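Local coordinates for protein N-acetylglucosaminidase (Paenibacillus barengoltzii, PDB 6INX) that probably hydrolyses N-acetylglucosaminide bonds in glycans, as a glycoside hydrolase of family 18, at residues A[132-137]-A[154-159]; A[211-216]-A[310-315]; A[215-220]-A[228-233]. One frame throughout, in Å; residues are numbered along the deposited sequence.

Contact 1. Residues A[132-137]-A[154-159]; sequences LLLRTM and LTIAAG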
loop_
_atom_site.group_PDB
_atom_site.type_symbol
_atom_site.label_atom_id
_atom_site.label_comp_id
_atom_site.label_asym_id
_atom_site.label_seq_id
_atom_site.Cartn_x
_atom_site.Cartn_y
_atom_site.Cartn_z
ATOM N N LEU A 132 -26.188 4.072 -6.213
ATOM C CA LEU A 132 -27.641 3.901 -6.224
ATOM C C LEU A 132 -28.212 3.884 -4.813
ATOM O O LEU A 132 -29.289 4.442 -4.561
ATOM C CB LEU A 132 -28.016 2.606 -6.943
ATOM C CG LEU A 132 -27.545 2.464 -8.388
ATOM C CD1 LEU A 132 -27.893 1.083 -8.926
ATOM C CD2 LEU A 132 -28.137 3.572 -9.254
ATOM N N LEU A 133 -27.524 3.218 -3.884
ATOM C CA LEU A 133 -27.990 3.182 -2.501
ATOM C C LEU A 133 -28.077 4.587 -1.906
ATOM O O LEU A 133 -29.087 4.952 -1.286
ATOM C CB LEU A 133 -27.060 2.290 -1.671
ATOM C CG LEU A 133 -27.283 2.303 -0.151
ATOM C CD1 LEU A 133 -28.646 1.703 0.185
ATOM C CD2 LEU A 133 -26.159 1.592 0.627
ATOM N N LEU A 134 -27.001 5.374 -2.045
ATOM C CA LEU A 134 -26.992 6.712 -1.463
ATOM C C LEU A 134 -28.009 7.621 -2.136
ATOM O O LEU A 134 -28.629 8.456 -1.473
ATOM C CB LEU A 134 -25.585 7.311 -1.553
ATOM C CG LEU A 134 -24.544 6.610 -0.681
ATOM C CD1 LEU A 134 -23.144 7.118 -1.001
ATOM C CD2 LEU A 134 -24.866 6.829 0.779
ATOM N N ARG A 135 -28.173 7.493 -3.454
ATOM C CA ARG A 135 -29.190 8.279 -4.147
ATOM C C ARG A 135 -30.573 7.976 -3.584
ATOM O O ARG A 135 -31.355 8.887 -3.291
ATOM C CB ARG A 135 -29.151 7.973 -5.645
ATOM C CG ARG A 135 -30.194 8.759 -6.442
ATOM C CD ARG A 135 -30.259 8.360 -7.912
ATOM N NE ARG A 135 -28.943 8.232 -8.519
ATOM C CZ ARG A 135 -28.735 8.108 -9.825
ATOM N NH1 ARG A 135 -29.768 8.101 -10.659
ATOM N NH2 ARG A 135 -27.500 7.992 -10.296
ATOM N N THR A 136 -30.876 6.688 -3.391
ATOM C CA THR A 136 -32.195 6.297 -2.903
ATOM C C THR A 136 -32.409 6.760 -1.467
ATOM O O THR A 136 -33.500 7.213 -1.100
ATOM C CB THR A 136 -32.312 4.772 -2.986
ATOM O OG1 THR A 136 -32.111 4.364 -4.342
ATOM C CG2 THR A 136 -33.677 4.299 -2.521
ATOM N N MET A 137 -31.372 6.660 -0.638
ATOM C CA MET A 137 -31.485 7.117 0.738
ATOM C C MET A 137 -31.652 8.632 0.803
ATOM O O MET A 137 -32.457 9.139 1.594
ATOM C CB MET A 137 -30.247 6.679 1.518
ATOM C CG MET A 137 -30.138 5.157 1.723
ATOM S SD MET A 137 -28.710 4.687 2.740
ATOM C CE MET A 137 -29.137 5.592 4.242
ATOM N N LEU A 154 -27.287 13.458 5.113
ATOM C CA LEU A 154 -26.719 12.172 4.718
ATOM C C LEU A 154 -25.235 12.390 4.485
ATOM O O LEU A 154 -24.853 13.252 3.690
ATOM C CB LEU A 154 -27.383 11.631 3.445
ATOM C CG LEU A 154 -26.928 10.232 3.015
ATOM C CD1 LEU A 154 -27.309 9.195 4.069
ATOM C CD2 LEU A 154 -27.527 9.892 1.656
ATOM N N THR A 155 -24.404 11.637 5.200
ATOM C CA THR A 155 -22.959 11.697 5.041
ATOM C C THR A 155 -22.448 10.270 4.934
ATOM O O THR A 155 -23.202 9.309 5.105
ATOM C CB THR A 155 -22.283 12.408 6.224
ATOM O OG1 THR A 155 -22.486 11.642 7.414
ATOM C CG2 THR A 155 -22.864 13.808 6.443
ATOM N N ILE A 156 -21.152 10.133 4.631
ATOM C CA ILE A 156 -20.483 8.842 4.682
ATOM C C ILE A 156 -19.156 9.015 5.398
ATOM O O ILE A 156 -18.604 10.112 5.486
ATOM C CB ILE A 156 -20.233 8.197 3.297
ATOM C CG1 ILE A 156 -19.230 9.033 2.482
ATOM C CG2 ILE A 156 -21.554 7.946 2.565
ATOM C CD1 ILE A 156 -18.796 8.372 1.175
ATOM N N ALA A 157 -18.655 7.905 5.923
ATOM C CA ALA A 157 -17.253 7.793 6.290
ATOM C C ALA A 157 -16.576 6.942 5.230
ATOM O O ALA A 157 -17.040 5.833 4.925
ATOM C CB ALA A 157 -17.103 7.116 7.652
ATOM N N ALA A 158 -15.486 7.455 4.672
ATOM C CA ALA A 158 -14.815 6.835 3.543
ATOM C C ALA A 158 -13.408 6.398 3.920
ATOM O O ALA A 158 -12.731 7.063 4.707
ATOM C CB ALA A 158 -14.734 7.821 2.376
ATOM N N GLY A 159 -12.977 5.278 3.342
ATOM C CA GLY A 159 -11.588 4.880 3.453
ATOM C C GLY A 159 -10.663 5.869 2.773
ATOM O O GLY A 159 -11.031 6.532 1.806
#
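L134 and M137 of helix 126-148 pack on L154 and I156 of strand 153-159, one helix-on-strand layer of the TIM barrel. The helix is the crossover of a beta-alpha-beta unit linking parallel neighbours 105-109 and 153-159, and here the helix and strand segments run nearly antiparallel, at 152°, with their axes 10.0 Å apart. All the side-chain contacts are apolar. L134 supplies both methyls: CD2 lies 3.9 Å from CG2 of I156 and 4.2 Å from CD2 of L154, while its CD1 also borders the I156 branch methyl. L134 and I156 cross at about a right angle, and both leucine methyls lie against I156 CG2. M137 works differently, its unbranched chain turning at chi3 (60°) to set CE 4.0 Å from CD1 of L154. Leucine, isoleucine and methionine suit this buried layer, having flexible or branched ends that pack closely between helix and strand without polar groups to satisfy. L154 and I156 alternate with T155, which points away from the helix and bonds through OG1 to D107, by sequence an aspartate of the family's DxDxE motif. On the helix side, T136 OG1 folds back onto L132 O at 2.8 Å, sharing that oxygen with T136 N from the opposite face. A backbone atom joins the packing too: L134 O lies 3.6 Å from CD2 of L154.

Contact 2. Residues A[211-216]-A[310-315]; sequences ISVDAS and CDYVKA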
loop_
_atom_site.group_PDB
_atom_site.type_symbol
_atom_site.label_atom_id
_atom_site.label_comp_id
_atom_site.label_asym_id
_atom_site.label_seq_id
_atom_site.Cartn_x
_atom_site.Cartn_y
_atom_site.Cartn_z
ATOM N N ILE A 211 0.453 6.901 1.878
ATOM C CA ILE A 211 -0.782 7.597 2.228
ATOM C C ILE A 211 -0.559 8.544 3.409
ATOM O O ILE A 211 0.376 8.397 4.201
ATOM C CB ILE A 211 -1.911 6.580 2.493
ATOM C CG1 ILE A 211 -3.307 7.229 2.444
ATOM C CG2 ILE A 211 -1.688 5.881 3.822
ATOM C CD1 ILE A 211 -3.662 7.910 1.127
ATOM N N SER A 212 -1.440 9.540 3.508
ATOM C CA SER A 212 -1.426 10.573 4.536
ATOM C C SER A 212 -2.737 11.333 4.377
ATOM O O SER A 212 -3.465 11.126 3.405
ATOM C CB SER A 212 -0.231 11.526 4.368
ATOM O OG SER A 212 -0.325 12.243 3.146
ATOM N N VAL A 213 -3.032 12.226 5.333
ATOM C CA VAL A 213 -4.179 13.123 5.164
ATOM C C VAL A 213 -4.064 13.879 3.848
ATOM O O VAL A 213 -4.999 13.919 3.040
ATOM C CB VAL A 213 -4.287 14.115 6.338
ATOM C CG1 VAL A 213 -5.339 15.196 6.011
ATOM C CG2 VAL A 213 -4.595 13.419 7.650
ATOM N N ASP A 214 -2.895 14.489 3.620
ATOM C CA ASP A 214 -2.687 15.303 2.432
ATOM C C ASP A 214 -2.863 14.470 1.162
ATOM O O ASP A 214 -3.546 14.890 0.219
ATOM C CB ASP A 214 -1.286 15.925 2.534
ATOM C CG ASP A 214 -0.908 16.771 1.339
ATOM O OD1 ASP A 214 -1.662 17.691 0.955
ATOM O OD2 ASP A 214 0.200 16.522 0.808
ATOM N N ALA A 215 -2.270 13.274 1.122
ATOM C CA ALA A 215 -2.414 12.445 -0.073
ATOM C C ALA A 215 -3.855 11.984 -0.264
ATOM O O ALA A 215 -4.334 11.887 -1.400
ATOM C CB ALA A 215 -1.469 11.243 -0.020
ATOM N N SER A 216 -4.563 11.712 0.835
ATOM C CA SER A 216 -5.955 11.272 0.753
ATOM C C SER A 216 -6.851 12.386 0.226
ATOM O O SER A 216 -7.659 12.161 -0.680
ATOM C CB SER A 216 -6.420 10.767 2.127
ATOM O OG SER A 216 -7.773 10.341 2.079
ATOM N N CYS A 310 -5.678 21.215 11.813
ATOM C CA CYS A 310 -6.617 22.333 11.735
ATOM C C CYS A 310 -6.096 23.440 10.826
ATOM O O CYS A 310 -6.854 23.991 10.016
ATOM C CB CYS A 310 -6.890 22.886 13.132
ATOM S SG CYS A 310 -7.817 21.780 14.200
ATOM N N ASP A 311 -4.805 23.778 10.942
ATOM C CA ASP A 311 -4.220 24.779 10.054
ATOM C C ASP A 311 -4.327 24.348 8.599
ATOM O O ASP A 311 -4.548 25.179 7.711
ATOM C CB ASP A 311 -2.746 25.014 10.400
ATOM C CG ASP A 311 -2.541 25.580 11.796
ATOM O OD1 ASP A 311 -3.486 26.167 12.360
ATOM O OD2 ASP A 311 -1.419 25.446 12.328
ATOM N N TYR A 312 -4.150 23.047 8.336
ATOM C CA TYR A 312 -4.274 22.523 6.978
ATOM C C TYR A 312 -5.700 22.669 6.464
ATOM O O TYR A 312 -5.916 23.047 5.306
ATOM C CB TYR A 312 -3.840 21.051 6.975
ATOM C CG TYR A 312 -3.905 20.346 5.630
ATOM C CD1 TYR A 312 -5.041 19.627 5.243
ATOM C CD2 TYR A 312 -2.816 20.359 4.769
ATOM C CE1 TYR A 312 -5.095 18.977 4.016
ATOM C CE2 TYR A 312 -2.862 19.706 3.537
ATOM C CZ TYR A 312 -4.000 19.015 3.173
ATOM O OH TYR A 312 -4.036 18.375 1.949
ATOM N N VAL A 313 -6.686 22.389 7.316
ATOM C CA VAL A 313 -8.084 22.546 6.921
ATOM C C VAL A 313 -8.364 23.989 6.518
ATOM O O VAL A 313 -9.004 24.253 5.495
ATOM C CB VAL A 313 -9.008 22.076 8.060
ATOM C CG1 VAL A 313 -10.412 22.646 7.916
ATOM C CG2 VAL A 313 -9.059 20.550 8.105
ATOM N N LYS A 314 -7.852 24.942 7.297
ATOM C CA LYS A 314 -8.083 26.353 6.999
ATOM C C LYS A 314 -7.369 26.772 5.720
ATOM O O LYS A 314 -7.960 27.427 4.855
ATOM C CB LYS A 314 -7.632 27.218 8.177
ATOM C CG LYS A 314 -8.450 27.026 9.442
ATOM C CD LYS A 314 -7.832 27.806 10.590
ATOM C CE LYS A 314 -8.815 27.999 11.715
ATOM N NZ LYS A 314 -8.157 28.630 12.894
ATOM N N ALA A 315 -6.100 26.385 5.573
ATOM C CA ALA A 315 -5.326 26.814 4.416
ATOM C C ALA A 315 -5.872 26.215 3.129
ATOM O O ALA A 315 -5.897 26.882 2.086
ATOM C CB ALA A 315 -3.855 26.440 4.600
#
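Y312 of helix 303-316 reaches across to D214 and V213, which lie in the first turn of helix 213-222. Its CB starts toward that helix, and CG, anti to the backbone N (chi1 -180°), carries the ring straight out from its own helix. Along one flank Y312 CE1 passes CG1 of V213 at 4.3 Å, a loose apolar contact, to which the branched valine offers one methyl. On the other flank Y312 CE2 lies 3.5 Å from OD1 of D214, and Y312 CZ rests 4.0 Å from CA of the same aspartate. At the tip Y312 OH donates to D214 OD1 over 2.7 Å, using the anti lone pair of the oxygen, the one turned away from OD2. OD1 sits at the ring edge near its plane, but the carboxylate as a whole stands almost upright to the ring, 84° between the planes. V217, one turn further along helix 213-222, also packs against the phenol end. S212 caps the same helix, its OG accepting from A215 N at 3.0 Å. If a phenylalanine stood at Y312, the ring packing would probably survive, but D214 OD1 would lose its phenolic donor and the carboxylate would likely be freer to turn. Tyrosine suits the place because it is long enough to bridge two helices and apolar along its ring, yet polar at its tip. The nearby helix N-terminus probably helps keep D214 ionised, and so available as a charged acceptor for the phenol.

Contact 3. Residues A[215-220]-A[228-233]; sequences ASVNLF and EKIVIG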
loop_
_atom_site.group_PDB
_atom_site.type_symbol
_atom_site.label_atom_id
_atom_site.label_comp_id
_atom_site.label_asym_id
_atom_site.label_seq_id
_atom_site.Cartn_x
_atom_site.Cartn_y
_atom_site.Cartn_z
ATOM N N ALA A 215 -2.270 13.274 1.122
ATOM C CA ALA A 215 -2.414 12.445 -0.073
ATOM C C ALA A 215 -3.855 11.984 -0.264
ATOM O O ALA A 215 -4.334 11.887 -1.400
ATOM C CB ALA A 215 -1.469 11.243 -0.020
ATOM N N SER A 216 -4.563 11.712 0.835
ATOM C CA SER A 216 -5.955 11.272 0.753
ATOM C C SER A 216 -6.851 12.386 0.226
ATOM O O SER A 216 -7.659 12.161 -0.680
ATOM C CB SER A 216 -6.420 10.767 2.127
ATOM O OG SER A 216 -7.773 10.341 2.079
ATOM N N VAL A 217 -6.718 13.592 0.789
ATOM C CA VAL A 217 -7.472 14.743 0.298
ATOM C C VAL A 217 -7.236 14.931 -1.195
ATOM O O VAL A 217 -8.176 15.083 -1.980
ATOM C CB VAL A 217 -7.106 15.998 1.109
ATOM C CG1 VAL A 217 -7.729 17.243 0.470
ATOM C CG2 VAL A 217 -7.540 15.843 2.572
ATOM N N ASN A 218 -5.972 14.883 -1.612
ATOM C CA ASN A 218 -5.666 15.022 -3.029
ATOM C C ASN A 218 -6.352 13.943 -3.870
ATOM O O ASN A 218 -6.887 14.239 -4.944
ATOM C CB ASN A 218 -4.150 15.028 -3.218
ATOM C CG ASN A 218 -3.523 16.342 -2.793
ATOM O OD1 ASN A 218 -4.215 17.348 -2.631
ATOM N ND2 ASN A 218 -2.208 16.340 -2.602
ATOM N N LEU A 219 -6.361 12.688 -3.399
ATOM C CA LEU A 219 -7.047 11.622 -4.132
ATOM C C LEU A 219 -8.532 11.928 -4.298
ATOM O O LEU A 219 -9.098 11.768 -5.388
ATOM C CB LEU A 219 -6.894 10.294 -3.391
ATOM C CG LEU A 219 -5.556 9.567 -3.416
ATOM C CD1 LEU A 219 -5.656 8.292 -2.580
ATOM C CD2 LEU A 219 -5.153 9.251 -4.843
ATOM N N PHE A 220 -9.186 12.350 -3.218
ATOM C CA PHE A 220 -10.623 12.580 -3.279
ATOM C C PHE A 220 -10.964 13.830 -4.085
ATOM O O PHE A 220 -11.978 13.854 -4.786
ATOM C CB PHE A 220 -11.203 12.628 -1.862
ATOM C CG PHE A 220 -11.461 11.259 -1.286
ATOM C CD1 PHE A 220 -12.732 10.713 -1.340
ATOM C CD2 PHE A 220 -10.433 10.500 -0.745
ATOM C CE1 PHE A 220 -12.977 9.431 -0.842
ATOM C CE2 PHE A 220 -10.675 9.220 -0.240
ATOM C CZ PHE A 220 -11.951 8.691 -0.288
ATOM N N GLU A 228 -15.063 21.808 -0.217
ATOM C CA GLU A 228 -15.975 22.256 0.828
ATOM C C GLU A 228 -16.798 21.120 1.421
ATOM O O GLU A 228 -17.507 21.344 2.411
ATOM C CB GLU A 228 -16.891 23.367 0.303
ATOM C CG GLU A 228 -17.880 22.914 -0.753
ATOM C CD GLU A 228 -17.373 23.148 -2.168
ATOM O OE1 GLU A 228 -18.221 23.302 -3.074
ATOM O OE2 GLU A 228 -16.136 23.179 -2.378
ATOM N N LYS A 229 -16.717 19.917 0.852
ATOM C CA LYS A 229 -17.384 18.748 1.411
ATOM C C LYS A 229 -16.443 17.776 2.109
ATOM O O LYS A 229 -16.903 16.726 2.567
ATOM C CB LYS A 229 -18.176 17.995 0.328
ATOM C CG LYS A 229 -19.455 18.686 -0.108
ATOM C CD LYS A 229 -20.307 17.766 -0.964
ATOM C CE LYS A 229 -21.652 18.405 -1.262
ATOM N NZ LYS A 229 -22.517 17.527 -2.094
ATOM N N ILE A 230 -15.150 18.069 2.199
ATOM C CA ILE A 230 -14.191 17.119 2.751
ATOM C C ILE A 230 -13.951 17.424 4.219
ATOM O O ILE A 230 -13.483 18.511 4.568
ATOM C CB ILE A 230 -12.877 17.122 1.960
ATOM C CG1 ILE A 230 -13.142 16.596 0.548
ATOM C CG2 ILE A 230 -11.840 16.270 2.676
ATOM C CD1 ILE A 230 -11.922 16.540 -0.344
ATOM N N VAL A 231 -14.230 16.439 5.068
ATOM C CA VAL A 231 -13.947 16.483 6.495
ATOM C C VAL A 231 -12.840 15.462 6.751
ATOM O O VAL A 231 -12.990 14.287 6.400
ATOM C CB VAL A 231 -15.215 16.155 7.299
ATOM C CG1 VAL A 231 -14.903 15.937 8.784
ATOM C CG2 VAL A 231 -16.268 17.254 7.101
ATOM N N ILE A 232 -11.714 15.903 7.325
ATOM C CA ILE A 232 -10.604 14.974 7.574
ATOM C C ILE A 232 -10.715 14.348 8.956
ATOM O O ILE A 232 -11.559 14.747 9.761
ATOM C CB ILE A 232 -9.224 15.623 7.356
ATOM C CG1 ILE A 232 -8.995 16.751 8.371
ATOM C CG2 ILE A 232 -9.100 16.123 5.927
ATOM C CD1 ILE A 232 -7.535 17.218 8.469
ATOM N N GLY A 233 -9.878 13.359 9.243
ATOM C CA GLY A 233 -9.995 12.560 10.455
ATOM C C GLY A 233 -8.833 12.719 11.416
ATOM O O GLY A 233 -7.667 12.775 10.999
#
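Helix 213-222 and strand 230-235 form a consecutive alpha-beta unit of the TIM barrel, joined where V217 and F220 of the helix meet I230 and I232 of the strand. The two segments run nearly antiparallel, at 155°, with axes 10.2 Å apart. V217 bears most of the helix side. V217 CG2, anti to the carbonyl carbon, comes to 3.7 Å from CG2 of I232 and 4.3 Å from CG2 of I230, so one methyl bridges two strand residues that face the helix on either side of V231 in sequence. V217 and I232 approach aslant, branch methyl against branch methyl. At I232, chi1 of 64° places CG1 between the backbone N and the carbonyl carbon; its chain then runs on to V313 of helix 303-316. A turn further along the helix, F220 touches the strand through its base, F220 CB lying 4.3 Å from CD1 of I230. The ring itself swings off the strand, packs near L182 and reaches Y164 and I165 of helix 162-166, with S216 O in plane at its edge. A large aromatic thus suits a position where the ring lies against L182 and helix 162-166, whereas the compact, branched valine lets one methyl, CG2, reach both isoleucines. The beta-branched isoleucines fit the extended backbone, and backbone bonds from I230 and I232 to A319 and G320 tie the strand to its neighbour. With every touching residue buried and apolar, this joint depends on dispersion forces and the exclusion of water, while hydrogen bonding to adjacent strands fixes where the isoleucines sit.

Along the chain contact 1 is complete before contacts 2 and 3 begin, and these two start from the same helix, 213-222, sharing A215 and S216. Contacts 1 and 3 reach the same barrel sheet: strand 179-183 stands between strands 153-159 and 230-235, and the centres are 16 Å apart. They still meet, F220 CZ lying 3.9 Å from CB of A158. Contacts 2 and 3, about 7 Å between centres, interlock where I232 CD1 packs on V213 and V313. The centres of contacts 1 and 2 are about 23 Å apart, their nearest atoms about 5 Å, without touching. Together they fasten helices 126-148, 213-222 and 303-316 onto or beside the barrel wall; only contact 1's strand adjoins the strand with D107.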